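Local structure of HAD-superfamily hydrolase, subfamily IA, variant 1 (Ehrlichia chaffeensis, 3KZX) at residues L36-T39 against S40-I43; T46-Y49 against Q50-D53; K159-P162 against E163-L166; K216-Y219 against D220-N223. The protein probably hydrolyses 2-phosphoglycolate to glycolate and phosphate, as a phosphatase of the haloacid dehalogenase (HAD) superfamily. One frame throughout, in Å; residues are numbered along the deposited sequence.

How the contacts relate
The four contacts lie in series along one chain, and only some of them meet in space. Contact 1, on the connection between the Rossmann-like core and the helical cap, touches contact 2 in the cap where Ile43 CG2 lies 4.1 Å from Phe48 CD2. It also touches contact 4, with Leu36 N 4.0 Å from Phe218 CZ. Contact 3 stands apart: its nearest atoms are about 10 Å from contact 1, 12 Å from contact 4 and 18 Å from contact 2. Its Lys159 is salt-bridged to Asp31 and Asp189, a cluster consistent with the HAD active site. Contacts 2 and 4 are about 33 Å apart between centres.

Contact 1: L36-T39 against S40-I43; sequences LIDT and SINI
Asp38 and Ser40 face each other through a single carboxylate oxygen. Asp38 OD1 accepts twice: from Ser40 OG at 2.7 Å, through the syn lone pair, and from Ser40 N at 2.8 Å, which arrives on the anti side and 30° out of the carboxylate plane. The bond from a backbone N-H two residues on to the aspartate side chain defines an Asx turn, and the hydroxyl bond doubles the grip on the same oxygen. Asp38 carries CG anti to its own N (chi1 -178°), which lays the carboxylate alongside the following residues. Ser40 OG sits between its N and carbonyl carbon (chi1 81°) and thereby reaches the same oxygen as its own N-H. With OD1 so held, the other oxygen turns toward Ile41, whose CG1 lies 3.7 Å from Asp38 OD2, the two side chains crossing at a slant. A water lies between two carbonyls of the turn, 2.7 Å from Asp38 O and 2.8 Å from Ile41 O. Ile41 N, by contrast, is buried without a partner in the model. Farther along, Ile43 CG1 packs 3.6 Å from Thr39 O, an oxygen hydrogen-bonded to Tyr89 OH. Thr39 OG1 is engaged by Asn34. In HAD phosphatases the segment after the first core strand forms a squiggle and flap from which the C1 cap branches, and this turn fits that exit. Strand 37-38 pairs antiparallel with strand 103-104 through Asp38 and Met103, while helix 82-95 receives Thr39 on Leu93 and Ile43 on Tyr89 just before helix 45-54 begins.

Contact 2: T46-Y49 against Q50-D53; sequences TTFY and QVLD
Phe48 meets Leu52 at the edge of its ring, Leu52 CG lying near the ring plane and 4.1 Å from Phe48 CD1. Val51 approaches the same ring obliquely, its CG1 4.3 Å from Phe48 CE1. A chi1 of -129°, far from a staggered value, swings the phenyl group to this place, where the ring of Tyr89 also meets it with planes about 40° apart. The second aromatic ring, that of Tyr49, carries its OH to Leu62 N and Asp63 OD1, to both of which it is hydrogen-bonded. The Gln50 chain, extended beyond CG, runs back along the helix: CG lies beside the backbone N, and OE1 of its flat amide comes 3.8 Å from Thr47 CA. Asp53 OD2 lies 3.3 Å from Tyr49 O, both acceptors, so the two are not bonded. The backbone carries the i to i+4 ladder of a regular alpha-helix. Gln50 N bonds to Thr46 O at 3.1 Å, and the bond from Asp53 N to Tyr49 O is shorter at 2.7 Å and nearly straight (167°). The helix is amphipathic: Phe48, Val51 and Leu52 are buried, whereas Thr46, Gln50 and Asp53 are exposed. Within the helical cap, helix 82-95 receives Phe48 on Ala85 and Val51 on Leu88, and helix 70-78 receives Phe48 on Leu74 and Leu52 on Leu78.

Contact 3: K159-P162 against E163-L166; sequences KPSP and EPVL
Ser161 and Glu163 meet where the chain, after a cis peptide between Lys159 and Pro160 and an extended Ser161 (phi/psi -57/145°), turns at Pro162 into helix 163-172. Ser161 OG accepts from Glu163 N at 3.0 Å, a capping bond that also closes an ST turn. Its hydroxyl reaches there because OG is anti to the serine N, and it is also hydrogen-bonded to Thr157 OG1. Glu163 stretches away in an extended chain, with OE1 bonded to Thr157 OG1 and OE2 to Gly156 N, so both carboxylate oxygens tie the helix start to the preceding loop. A carboxylate in a first helical turn would also be expected to suit the helix dipole. Lys159 lies in this loop where HAD phosphatases carry their motif III lysine: its NZ forms salt bridges to Asp31 and Asp189 and bonds to Val125 O, consistent with a phosphate-handling site. The base of that lysine rests on the helix start, since Pro164 CG is 3.9 Å from Lys159 N and 4.3 Å from Lys159 CG. The same proline ring brings CD to 3.3 Å from Ser161 O, an oxygen that accepts from Ser192 OG on helix 187-195. Pro162 O then receives the first full helical bond, from Leu166 N at 3.0 Å and 165°. Leu166 CD1 lies 4.4 Å from Pro162 CB, and Val165 CB sits 3.4 Å from Pro162 O while its side chain packs on Phe182 of strand 180-184.

Contact 4: K216-Y219 against D220-N223; sequences KNFY and DIRN
Asn217 is the N-cap of helix 218-229, and its amide oxygen meets the backbone of Asp220. Asn217 OD1 accepts from Asp220 N at 2.9 Å with an N-H...O angle of 166°, the donor standing nearly in line with the side-chain C=O. CG of Asn217 lies between its own N and carbonyl carbon (chi1 64°), which curls the amide back over the first turn. The other half of the amide adds a weak bond, Asn217 ND2 to Asp220 OD2 at 3.1 Å. Amide and carboxylate planes are turned 50° apart. Backbone bonding then takes over. It starts weakly with Ile221 N to Asn217 O, and tightens at Arg222 N to Phe218 O, 2.9 Å, and Asn223 N to Tyr219 O. Two waters bridge polar atoms here. One molecule accepts from Lys216 N and donates to Asp220 OD2 at 2.7 Å, giving that carboxylate oxygen a second partner. Another donates to Tyr219 O and accepts from Arg222 NH1, while NE of the same guanidinium bonds to Thr114 OG1 of helix 108-117. Apolar contact occupies the buried side, where the helix packs against helix 108-117 and strand 213-215, an edge strand of the parallel sheet. Ile221 touches Leu111 and Phe215, and Phe218 stacks on the ring of Tyr203. Side by side and pointing the same way, Phe218 and Ile221 meet where Ile221 CD1 lies 3.8 Å from Phe218 CD1 and 4.1 Å from Phe218 CE1.

Contact 1: L36-T39 against S40-I43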
ATOM      1  N   LEU A  36       1.125   3.602  -0.911  1.00  7.10           N
ATOM      2  CA  LEU A  36       0.479   4.873  -1.258  1.00  7.74           C
ATOM      3  C   LEU A  36      -0.065   5.640  -0.024  1.00  7.50           C
ATOM      4  O   LEU A  36       0.041   6.862   0.038  1.00  7.95           O
ATOM      5  CB  LEU A  36      -0.613   4.701  -2.318  1.00  8.25           C
ATOM      6  CG  LEU A  36      -0.166   4.365  -3.760  1.00  7.95           C
ATOM      7  CD1 LEU A  36      -1.373   3.912  -4.622  1.00  7.14           C
ATOM      8  CD2 LEU A  36       0.606   5.567  -4.411  1.00  7.95           C
ATOM      9  N   ILE A  37      -0.672   4.925   0.908  1.00  8.76           N
ATOM     10  CA  ILE A  37      -1.397   5.488   2.032  1.00  7.69           C
ATOM     11  C   ILE A  37      -0.619   5.355   3.348  1.00  8.16           C
ATOM     12  O   ILE A  37      -0.071   4.298   3.659  1.00  7.72           O
ATOM     13  CB  ILE A  37      -2.758   4.775   2.174  1.00  8.57           C
ATOM     14  CG1 ILE A  37      -3.711   5.237   1.064  1.00  8.02           C
ATOM     15  CG2 ILE A  37      -3.373   4.950   3.631  1.00  6.35           C
ATOM     16  CD1 ILE A  37      -4.225   6.682   1.243  1.00  8.92           C
ATOM     17  N   ASP A  38      -0.579   6.438   4.110  1.00  7.93           N
ATOM     18  CA  ASP A  38       0.040   6.475   5.419  1.00  8.89           C
ATOM     19  C   ASP A  38      -1.043   6.117   6.426  1.00  9.28           C
ATOM     20  O   ASP A  38      -2.002   6.884   6.593  1.00  9.85           O
ATOM     21  CB  ASP A  38       0.603   7.877   5.681  1.00  7.78           C
ATOM     22  CG  ASP A  38       1.309   7.977   7.014  1.00 11.98           C
ATOM     23  OD1 ASP A  38       1.094   7.095   7.891  1.00 11.51           O
ATOM     24  OD2 ASP A  38       2.035   8.974   7.193  1.00 15.93           O
ATOM     25  N   THR A  39      -0.943   4.948   7.060  1.00 10.96           N
ATOM     26  CA  THR A  39      -2.010   4.517   7.991  1.00 11.47           C
ATOM     27  C   THR A  39      -1.808   5.069   9.429  1.00 13.12           C
ATOM     28  O   THR A  39      -2.570   4.757  10.325  1.00 14.12           O
ATOM     29  CB  THR A  39      -2.200   2.994   8.046  1.00 11.60           C
ATOM     30  OG1 THR A  39      -1.002   2.368   8.496  1.00 10.69           O
ATOM     31  CG2 THR A  39      -2.566   2.418   6.660  1.00 10.77           C
ATOM     32  N   SER A  40      -0.792   5.882   9.625  1.00 15.65           N
ATOM     33  CA  SER A  40      -0.490   6.448  10.939  1.00 16.77           C
ATOM     34  C   SER A  40      -1.010   7.883  11.103  1.00 18.87           C
ATOM     35  O   SER A  40      -0.886   8.457  12.176  1.00 18.88           O
ATOM     36  CB  SER A  40       1.015   6.433  11.179  1.00 16.84           C
ATOM     37  OG  SER A  40       1.625   7.550  10.517  1.00 18.13           O
ATOM     38  N   ILE A  41      -1.582   8.472  10.067  1.00 20.30           N
ATOM     39  CA  ILE A  41      -2.083   9.838  10.189  1.00 22.19           C
ATOM     40  C   ILE A  41      -3.601   9.754  10.070  1.00 23.30           C
ATOM     41  O   ILE A  41      -4.121   9.248   9.078  1.00 22.56           O
ATOM     42  CB  ILE A  41      -1.396  10.792   9.153  1.00 22.87           C
ATOM     43  CG1 ILE A  41       0.084  10.971   9.555  1.00 23.57           C
ATOM     44  CG2 ILE A  41      -2.147  12.127   9.044  1.00 23.31           C
ATOM     45  CD1 ILE A  41       0.804  12.264   9.054  1.00 26.58           C
ATOM     46  N   ASN A  42      -4.290  10.240  11.106  1.00 24.09           N
ATOM     47  CA  ASN A  42      -5.737  10.151  11.225  1.00 24.85           C
ATOM     48  C   ASN A  42      -6.123   8.708  11.568  1.00 25.11           C
ATOM     49  O   ASN A  42      -7.081   8.154  10.998  1.00 26.73           O
ATOM     50  CB  ASN A  42      -6.446  10.666   9.935  1.00 25.12           C
ATOM     51  CG  ASN A  42      -6.094  12.134   9.610  1.00 26.69           C
ATOM     52  OD1 ASN A  42      -5.738  12.905  10.517  1.00 27.45           O
ATOM     53  ND2 ASN A  42      -6.178  12.517   8.327  1.00 25.53           N
ATOM     54  N   ILE A  43      -5.355   8.095  12.471  1.00 24.96           N
ATOM     55  CA  ILE A  43      -5.687   6.770  13.008  1.00 24.39           C
ATOM     56  C   ILE A  43      -7.119   6.796  13.555  1.00 23.27           C
ATOM     57  O   ILE A  43      -7.496   7.737  14.256  1.00 22.76           O
ATOM     58  CB  ILE A  43      -4.726   6.357  14.128  1.00 24.39           C
ATOM     59  CG1 ILE A  43      -3.343   6.045  13.562  1.00 25.30           C
ATOM     60  CG2 ILE A  43      -5.253   5.141  14.892  1.00 25.63           C
ATOM     61  CD1 ILE A  43      -2.272   5.768  14.642  1.00 24.60           C
TER
HETATM   62  O   HOH W   1      -2.759   9.472   6.663  1.00 31.25           O

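Contact 2: T46-Y49 against Q50-D53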
ATOM      1  N   THR A  46     -11.241   3.791  17.188  1.00 17.87           N
ATOM      2  CA  THR A  46     -12.098   2.605  17.335  1.00 17.89           C
ATOM      3  C   THR A  46     -11.350   1.379  16.876  1.00 16.83           C
ATOM      4  O   THR A  46     -11.328   0.366  17.577  1.00 16.02           O
ATOM      5  CB  THR A  46     -13.414   2.738  16.570  1.00 17.71           C
ATOM      6  OG1 THR A  46     -14.065   3.930  16.999  1.00 19.64           O
ATOM      7  CG2 THR A  46     -14.340   1.547  16.872  1.00 19.13           C
ATOM      8  N   THR A  47     -10.689   1.502  15.722  1.00 16.47           N
ATOM      9  CA  THR A  47      -9.886   0.410  15.197  1.00 15.54           C
ATOM     10  C   THR A  47      -8.744   0.047  16.114  1.00 14.29           C
ATOM     11  O   THR A  47      -8.518  -1.130  16.366  1.00 13.41           O
ATOM     12  CB  THR A  47      -9.318   0.723  13.813  1.00 16.05           C
ATOM     13  OG1 THR A  47     -10.395   1.062  12.939  1.00 18.22           O
ATOM     14  CG2 THR A  47      -8.603  -0.519  13.264  1.00 15.07           C
ATOM     15  N   PHE A  48      -8.030   1.042  16.641  1.00 13.68           N
ATOM     16  CA  PHE A  48      -6.911   0.709  17.523  1.00 13.29           C
ATOM     17  C   PHE A  48      -7.359   0.214  18.908  1.00 12.76           C
ATOM     18  O   PHE A  48      -6.670  -0.594  19.506  1.00 10.32           O
ATOM     19  CB  PHE A  48      -5.854   1.813  17.589  1.00 13.84           C
ATOM     20  CG  PHE A  48      -4.464   1.307  17.349  1.00 15.06           C
ATOM     21  CD1 PHE A  48      -3.767   0.666  18.348  1.00 19.33           C
ATOM     22  CD2 PHE A  48      -3.860   1.463  16.118  1.00 20.35           C
ATOM     23  CE1 PHE A  48      -2.505   0.178  18.122  1.00 20.37           C
ATOM     24  CE2 PHE A  48      -2.600   0.973  15.884  1.00 20.44           C
ATOM     25  CZ  PHE A  48      -1.928   0.319  16.885  1.00 20.06           C
ATOM     26  N   TYR A  49      -8.513   0.677  19.386  1.00 12.89           N
ATOM     27  CA  TYR A  49      -9.109   0.114  20.599  1.00 14.42           C
ATOM     28  C   TYR A  49      -9.321  -1.392  20.441  1.00 15.40           C
ATOM     29  O   TYR A  49      -8.971  -2.156  21.337  1.00 16.61           O
ATOM     30  CB  TYR A  49     -10.439   0.794  20.956  1.00 15.09           C
ATOM     31  CG  TYR A  49     -10.301   2.163  21.606  1.00 14.70           C
ATOM     32  CD1 TYR A  49      -9.435   2.373  22.660  1.00 16.75           C
ATOM     33  CD2 TYR A  49     -11.069   3.236  21.172  1.00 16.55           C
ATOM     34  CE1 TYR A  49      -9.330   3.625  23.263  1.00 17.26           C
ATOM     35  CE2 TYR A  49     -10.971   4.493  21.760  1.00 15.39           C
ATOM     36  CZ  TYR A  49     -10.091   4.687  22.805  1.00 17.85           C
ATOM     37  OH  TYR A  49     -10.000   5.938  23.407  1.00 15.38           O
ATOM     38  N   GLN A  50      -9.870  -1.812  19.303  1.00 15.23           N
ATOM     39  CA  GLN A  50     -10.082  -3.252  19.024  1.00 15.78           C
ATOM     40  C   GLN A  50      -8.760  -4.010  19.039  1.00 14.72           C
ATOM     41  O   GLN A  50      -8.673  -5.088  19.597  1.00 13.66           O
ATOM     42  CB  GLN A  50     -10.755  -3.463  17.664  1.00 16.53           C
ATOM     43  CG  GLN A  50     -12.236  -3.071  17.624  1.00 19.69           C
ATOM     44  CD  GLN A  50     -12.765  -2.835  16.200  1.00 23.86           C
ATOM     45  OE1 GLN A  50     -11.998  -2.777  15.224  1.00 27.73           O
ATOM     46  NE2 GLN A  50     -14.088  -2.695  16.083  1.00 24.60           N
ATOM     47  N   VAL A  51      -7.715  -3.428  18.447  1.00 12.92           N
ATOM     48  CA  VAL A  51      -6.405  -4.061  18.464  1.00 12.08           C
ATOM     49  C   VAL A  51      -5.868  -4.222  19.884  1.00 12.59           C
ATOM     50  O   VAL A  51      -5.413  -5.301  20.266  1.00 12.67           O
ATOM     51  CB  VAL A  51      -5.397  -3.270  17.579  1.00 11.68           C
ATOM     52  CG1 VAL A  51      -3.995  -3.810  17.731  1.00  9.81           C
ATOM     53  CG2 VAL A  51      -5.842  -3.299  16.095  1.00 10.69           C
ATOM     54  N   LEU A  52      -5.966  -3.155  20.675  1.00 12.78           N
ATOM     55  CA  LEU A  52      -5.463  -3.161  22.043  1.00 13.90           C
ATOM     56  C   LEU A  52      -6.273  -4.129  22.874  1.00 14.59           C
ATOM     57  O   LEU A  52      -5.705  -4.892  23.657  1.00 14.22           O
ATOM     58  CB  LEU A  52      -5.502  -1.758  22.671  1.00 13.17           C
ATOM     59  CG  LEU A  52      -4.492  -0.768  22.079  1.00 13.80           C
ATOM     60  CD1 LEU A  52      -4.832   0.656  22.471  1.00 12.06           C
ATOM     61  CD2 LEU A  52      -3.051  -1.142  22.485  1.00 12.53           C
ATOM     62  N   ASP A  53      -7.589  -4.091  22.673  1.00 15.78           N
ATOM     63  CA  ASP A  53      -8.520  -5.118  23.214  1.00 16.95           C
ATOM     64  C   ASP A  53      -8.076  -6.567  22.939  1.00 17.54           C
ATOM     65  O   ASP A  53      -7.911  -7.356  23.894  1.00 17.87           O
ATOM     66  CB  ASP A  53      -9.922  -4.929  22.629  1.00 17.13           C
ATOM     67  CG  ASP A  53     -10.877  -4.345  23.607  1.00 19.54           C
ATOM     68  OD1 ASP A  53     -11.715  -5.136  24.145  1.00 19.89           O
ATOM     69  OD2 ASP A  53     -10.761  -3.120  23.874  1.00 23.07           O
TER

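Contact 3: K159-P162 against E163-L166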
ATOM      1  N   LYS A 159      -1.909 -11.916  -1.724  1.00  6.40           N
ATOM      2  CA  LYS A 159      -0.448 -11.847  -1.635  1.00  5.92           C
ATOM      3  C   LYS A 159      -0.093 -12.576  -0.361  1.00  6.14           C
ATOM      4  O   LYS A 159      -0.854 -12.491   0.625  1.00  6.86           O
ATOM      5  CB  LYS A 159       0.030 -10.382  -1.608  1.00  5.71           C
ATOM      6  CG  LYS A 159      -0.322  -9.591  -2.902  1.00  5.72           C
ATOM      7  CD  LYS A 159       0.046  -8.096  -2.773  1.00  4.55           C
ATOM      8  CE  LYS A 159      -0.752  -7.382  -1.671  1.00  7.63           C
ATOM      9  NZ  LYS A 159      -0.312  -5.954  -1.504  1.00  7.93           N
ATOM     10  N   PRO A 160       1.026 -13.322  -0.367  1.00  5.70           N
ATOM     11  CA  PRO A 160       2.144 -13.328  -1.343  1.00  6.05           C
ATOM     12  C   PRO A 160       1.972 -14.189  -2.611  1.00  6.20           C
ATOM     13  O   PRO A 160       2.924 -14.313  -3.387  1.00  5.83           O
ATOM     14  CB  PRO A 160       3.297 -13.880  -0.526  1.00  5.17           C
ATOM     15  CG  PRO A 160       2.630 -14.810   0.411  1.00  5.59           C
ATOM     16  CD  PRO A 160       1.333 -14.170   0.795  1.00  6.63           C
ATOM     17  N   SER A 161       0.795 -14.754  -2.830  1.00  6.57           N
ATOM     18  CA  SER A 161       0.546 -15.445  -4.089  1.00  7.20           C
ATOM     19  C   SER A 161       0.786 -14.442  -5.207  1.00  6.21           C
ATOM     20  O   SER A 161       0.442 -13.263  -5.056  1.00  5.86           O
ATOM     21  CB  SER A 161      -0.908 -15.925  -4.221  1.00  7.78           C
ATOM     22  OG  SER A 161      -1.165 -16.369  -5.560  1.00  9.85           O
ATOM     23  N   PRO A 162       1.320 -14.915  -6.338  1.00  5.71           N
ATOM     24  CA  PRO A 162       1.430 -14.074  -7.527  1.00  6.43           C
ATOM     25  C   PRO A 162       0.106 -13.779  -8.234  1.00  6.79           C
ATOM     26  O   PRO A 162       0.031 -12.816  -9.019  1.00  7.40           O
ATOM     27  CB  PRO A 162       2.357 -14.879  -8.432  1.00  6.71           C
ATOM     28  CG  PRO A 162       2.035 -16.282  -8.097  1.00  6.03           C
ATOM     29  CD  PRO A 162       1.879 -16.257  -6.583  1.00  6.13           C
ATOM     30  N   GLU A 163      -0.917 -14.581  -7.962  1.00  6.64           N
ATOM     31  CA  GLU A 163      -2.184 -14.490  -8.683  1.00  7.35           C
ATOM     32  C   GLU A 163      -2.808 -13.082  -8.758  1.00  6.90           C
ATOM     33  O   GLU A 163      -3.261 -12.681  -9.836  1.00  7.03           O
ATOM     34  CB  GLU A 163      -3.220 -15.490  -8.115  1.00  7.67           C
ATOM     35  CG  GLU A 163      -4.574 -15.496  -8.873  1.00 11.39           C
ATOM     36  CD  GLU A 163      -5.672 -16.414  -8.239  1.00 14.00           C
ATOM     37  OE1 GLU A 163      -5.435 -17.129  -7.265  1.00 18.74           O
ATOM     38  OE2 GLU A 163      -6.789 -16.359  -8.729  1.00 18.21           O
ATOM     39  N   PRO A 164      -2.844 -12.324  -7.637  1.00  6.94           N
ATOM     40  CA  PRO A 164      -3.407 -10.971  -7.718  1.00  6.94           C
ATOM     41  C   PRO A 164      -2.626 -10.018  -8.621  1.00  6.99           C
ATOM     42  O   PRO A 164      -3.237  -9.135  -9.267  1.00  7.22           O
ATOM     43  CB  PRO A 164      -3.345 -10.464  -6.266  1.00  7.99           C
ATOM     44  CG  PRO A 164      -3.188 -11.623  -5.430  1.00  7.57           C
ATOM     45  CD  PRO A 164      -2.560 -12.705  -6.242  1.00  7.93           C
ATOM     46  N   VAL A 165      -1.301 -10.184  -8.667  1.00  6.17           N
ATOM     47  CA  VAL A 165      -0.456  -9.398  -9.552  1.00  6.52           C
ATOM     48  C   VAL A 165      -0.734  -9.776 -10.996  1.00  6.84           C
ATOM     49  O   VAL A 165      -0.862  -8.904 -11.848  1.00  7.31           O
ATOM     50  CB  VAL A 165       1.050  -9.579  -9.238  1.00  6.86           C
ATOM     51  CG1 VAL A 165       1.906  -8.965 -10.341  1.00  5.97           C
ATOM     52  CG2 VAL A 165       1.372  -8.969  -7.832  1.00  8.04           C
ATOM     53  N   LEU A 166      -0.789 -11.074 -11.271  1.00  5.91           N
ATOM     54  CA  LEU A 166      -1.028 -11.547 -12.603  1.00  6.93           C
ATOM     55  C   LEU A 166      -2.428 -11.123 -13.080  1.00  7.15           C
ATOM     56  O   LEU A 166      -2.620 -10.873 -14.264  1.00  6.52           O
ATOM     57  CB  LEU A 166      -0.826 -13.064 -12.704  1.00  6.29           C
ATOM     58  CG  LEU A 166       0.618 -13.569 -12.484  1.00  7.44           C
ATOM     59  CD1 LEU A 166       0.724 -15.107 -12.530  1.00  8.44           C
ATOM     60  CD2 LEU A 166       1.506 -12.896 -13.503  1.00  6.71           C
TER

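Contact 4: K216-Y219 against D220-N223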
ATOM      1  N   LYS A 216      12.962   5.222   0.152  1.00  8.87           N
ATOM      2  CA  LYS A 216      12.327   5.628   1.396  1.00  9.79           C
ATOM      3  C   LYS A 216      11.126   6.579   1.161  1.00  9.49           C
ATOM      4  O   LYS A 216      10.262   6.742   2.017  1.00 10.03           O
ATOM      5  CB  LYS A 216      13.357   6.265   2.318  1.00 10.40           C
ATOM      6  CG  LYS A 216      14.383   5.272   2.822  1.00 12.86           C
ATOM      7  CD  LYS A 216      15.375   5.923   3.755  1.00 15.62           C
ATOM      8  CE  LYS A 216      16.296   4.863   4.391  1.00 20.53           C
ATOM      9  NZ  LYS A 216      17.541   5.518   4.947  1.00 22.07           N
ATOM     10  N   ASN A 217      11.042   7.159  -0.025  1.00  7.85           N
ATOM     11  CA  ASN A 217       9.961   8.092  -0.312  1.00  7.64           C
ATOM     12  C   ASN A 217       9.646   8.149  -1.789  1.00  7.53           C
ATOM     13  O   ASN A 217      10.446   7.720  -2.615  1.00  6.90           O
ATOM     14  CB  ASN A 217      10.319   9.464   0.233  1.00  8.14           C
ATOM     15  CG  ASN A 217      11.519  10.040  -0.461  1.00 10.55           C
ATOM     16  OD1 ASN A 217      11.454  10.317  -1.638  1.00 10.78           O
ATOM     17  ND2 ASN A 217      12.630  10.175   0.255  1.00 10.45           N
ATOM     18  N   PHE A 218       8.481   8.699  -2.112  1.00  6.87           N
ATOM     19  CA  PHE A 218       8.012   8.723  -3.487  1.00  7.66           C
ATOM     20  C   PHE A 218       8.692   9.774  -4.348  1.00  8.10           C
ATOM     21  O   PHE A 218       8.646   9.685  -5.571  1.00  8.25           O
ATOM     22  CB  PHE A 218       6.504   8.930  -3.513  1.00  8.30           C
ATOM     23  CG  PHE A 218       5.738   7.711  -3.172  1.00  8.53           C
ATOM     24  CD1 PHE A 218       5.901   6.540  -3.909  1.00  4.79           C
ATOM     25  CD2 PHE A 218       4.840   7.716  -2.131  1.00  8.46           C
ATOM     26  CE1 PHE A 218       5.178   5.399  -3.581  1.00  6.15           C
ATOM     27  CE2 PHE A 218       4.154   6.591  -1.809  1.00  8.92           C
ATOM     28  CZ  PHE A 218       4.314   5.429  -2.531  1.00  7.56           C
ATOM     29  N   TYR A 219       9.337  10.765  -3.739  1.00  9.22           N
ATOM     30  CA  TYR A 219      10.074  11.771  -4.534  1.00  9.53           C
ATOM     31  C   TYR A 219      11.293  11.107  -5.222  1.00  8.87           C
ATOM     32  O   TYR A 219      11.543  11.300  -6.410  1.00  8.28           O
ATOM     33  CB  TYR A 219      10.521  12.976  -3.669  1.00 10.71           C
ATOM     34  CG  TYR A 219       9.460  13.656  -2.812  1.00 13.52           C
ATOM     35  CD1 TYR A 219       8.468  14.461  -3.380  1.00 19.86           C
ATOM     36  CD2 TYR A 219       9.482  13.533  -1.421  1.00 18.51           C
ATOM     37  CE1 TYR A 219       7.505  15.109  -2.575  1.00 19.87           C
ATOM     38  CE2 TYR A 219       8.544  14.172  -0.620  1.00 20.86           C
ATOM     39  CZ  TYR A 219       7.556  14.955  -1.200  1.00 20.28           C
ATOM     40  OH  TYR A 219       6.627  15.582  -0.383  1.00 23.56           O
ATOM     41  N   ASP A 220      12.019  10.278  -4.479  1.00  8.06           N
ATOM     42  CA  ASP A 220      13.161   9.555  -5.017  1.00  7.82           C
ATOM     43  C   ASP A 220      12.743   8.528  -6.066  1.00  7.26           C
ATOM     44  O   ASP A 220      13.431   8.381  -7.080  1.00  6.64           O
ATOM     45  CB  ASP A 220      13.980   8.875  -3.904  1.00  7.08           C
ATOM     46  CG  ASP A 220      14.651   9.891  -2.953  1.00  7.49           C
ATOM     47  OD1 ASP A 220      14.976  11.021  -3.374  1.00  8.51           O
ATOM     48  OD2 ASP A 220      14.880   9.553  -1.783  1.00 10.60           O
ATOM     49  N   ILE A 221      11.587   7.889  -5.867  1.00  6.47           N
ATOM     50  CA  ILE A 221      11.105   6.918  -6.843  1.00  6.37           C
ATOM     51  C   ILE A 221      10.726   7.642  -8.122  1.00  5.69           C
ATOM     52  O   ILE A 221      11.066   7.186  -9.219  1.00  6.23           O
ATOM     53  CB  ILE A 221       9.905   6.131  -6.346  1.00  5.37           C
ATOM     54  CG1 ILE A 221      10.316   5.221  -5.173  1.00  6.59           C
ATOM     55  CG2 ILE A 221       9.254   5.336  -7.514  1.00  5.26           C
ATOM     56  CD1 ILE A 221       9.135   4.520  -4.433  1.00  6.52           C
ATOM     57  N   ARG A 222      10.050   8.795  -7.990  1.00  6.78           N
ATOM     58  CA  ARG A 222       9.685   9.600  -9.158  1.00  6.28           C
ATOM     59  C   ARG A 222      10.936  10.045  -9.942  1.00  6.75           C
ATOM     60  O   ARG A 222      10.964   9.945 -11.167  1.00  7.55           O
ATOM     61  CB  ARG A 222       8.843  10.796  -8.766  1.00  6.04           C
ATOM     62  CG  ARG A 222       8.327  11.612  -9.971  1.00 10.04           C
ATOM     63  CD  ARG A 222       7.627  12.852  -9.464  1.00 16.10           C
ATOM     64  NE  ARG A 222       7.388  13.861 -10.493  1.00 22.72           N
ATOM     65  CZ  ARG A 222       8.280  14.755 -10.919  1.00 26.20           C
ATOM     66  NH1 ARG A 222       9.514  14.809 -10.419  1.00 28.83           N
ATOM     67  NH2 ARG A 222       7.933  15.610 -11.859  1.00 25.85           N
ATOM     68  N   ASN A 223      11.938  10.565  -9.247  1.00  7.31           N
ATOM     69  CA  ASN A 223      13.202  10.921  -9.908  1.00  7.54           C
ATOM     70  C   ASN A 223      13.838   9.742 -10.651  1.00  7.18           C
ATOM     71  O   ASN A 223      14.305   9.904 -11.788  1.00  8.32           O
ATOM     72  CB  ASN A 223      14.196  11.535  -8.927  1.00  7.36           C
ATOM     73  CG  ASN A 223      13.790  12.920  -8.481  1.00  9.68           C
ATOM     74  OD1 ASN A 223      14.134  13.371  -7.371  1.00 17.55           O
ATOM     75  ND2 ASN A 223      13.046  13.599  -9.321  1.00  8.57           N
TER
HETATM   76  O   HOH W   2      14.807   6.952  -0.988  1.00  8.45           O
HETATM   77  O   HOH W   3      10.483  13.938  -7.408  1.00 17.72           O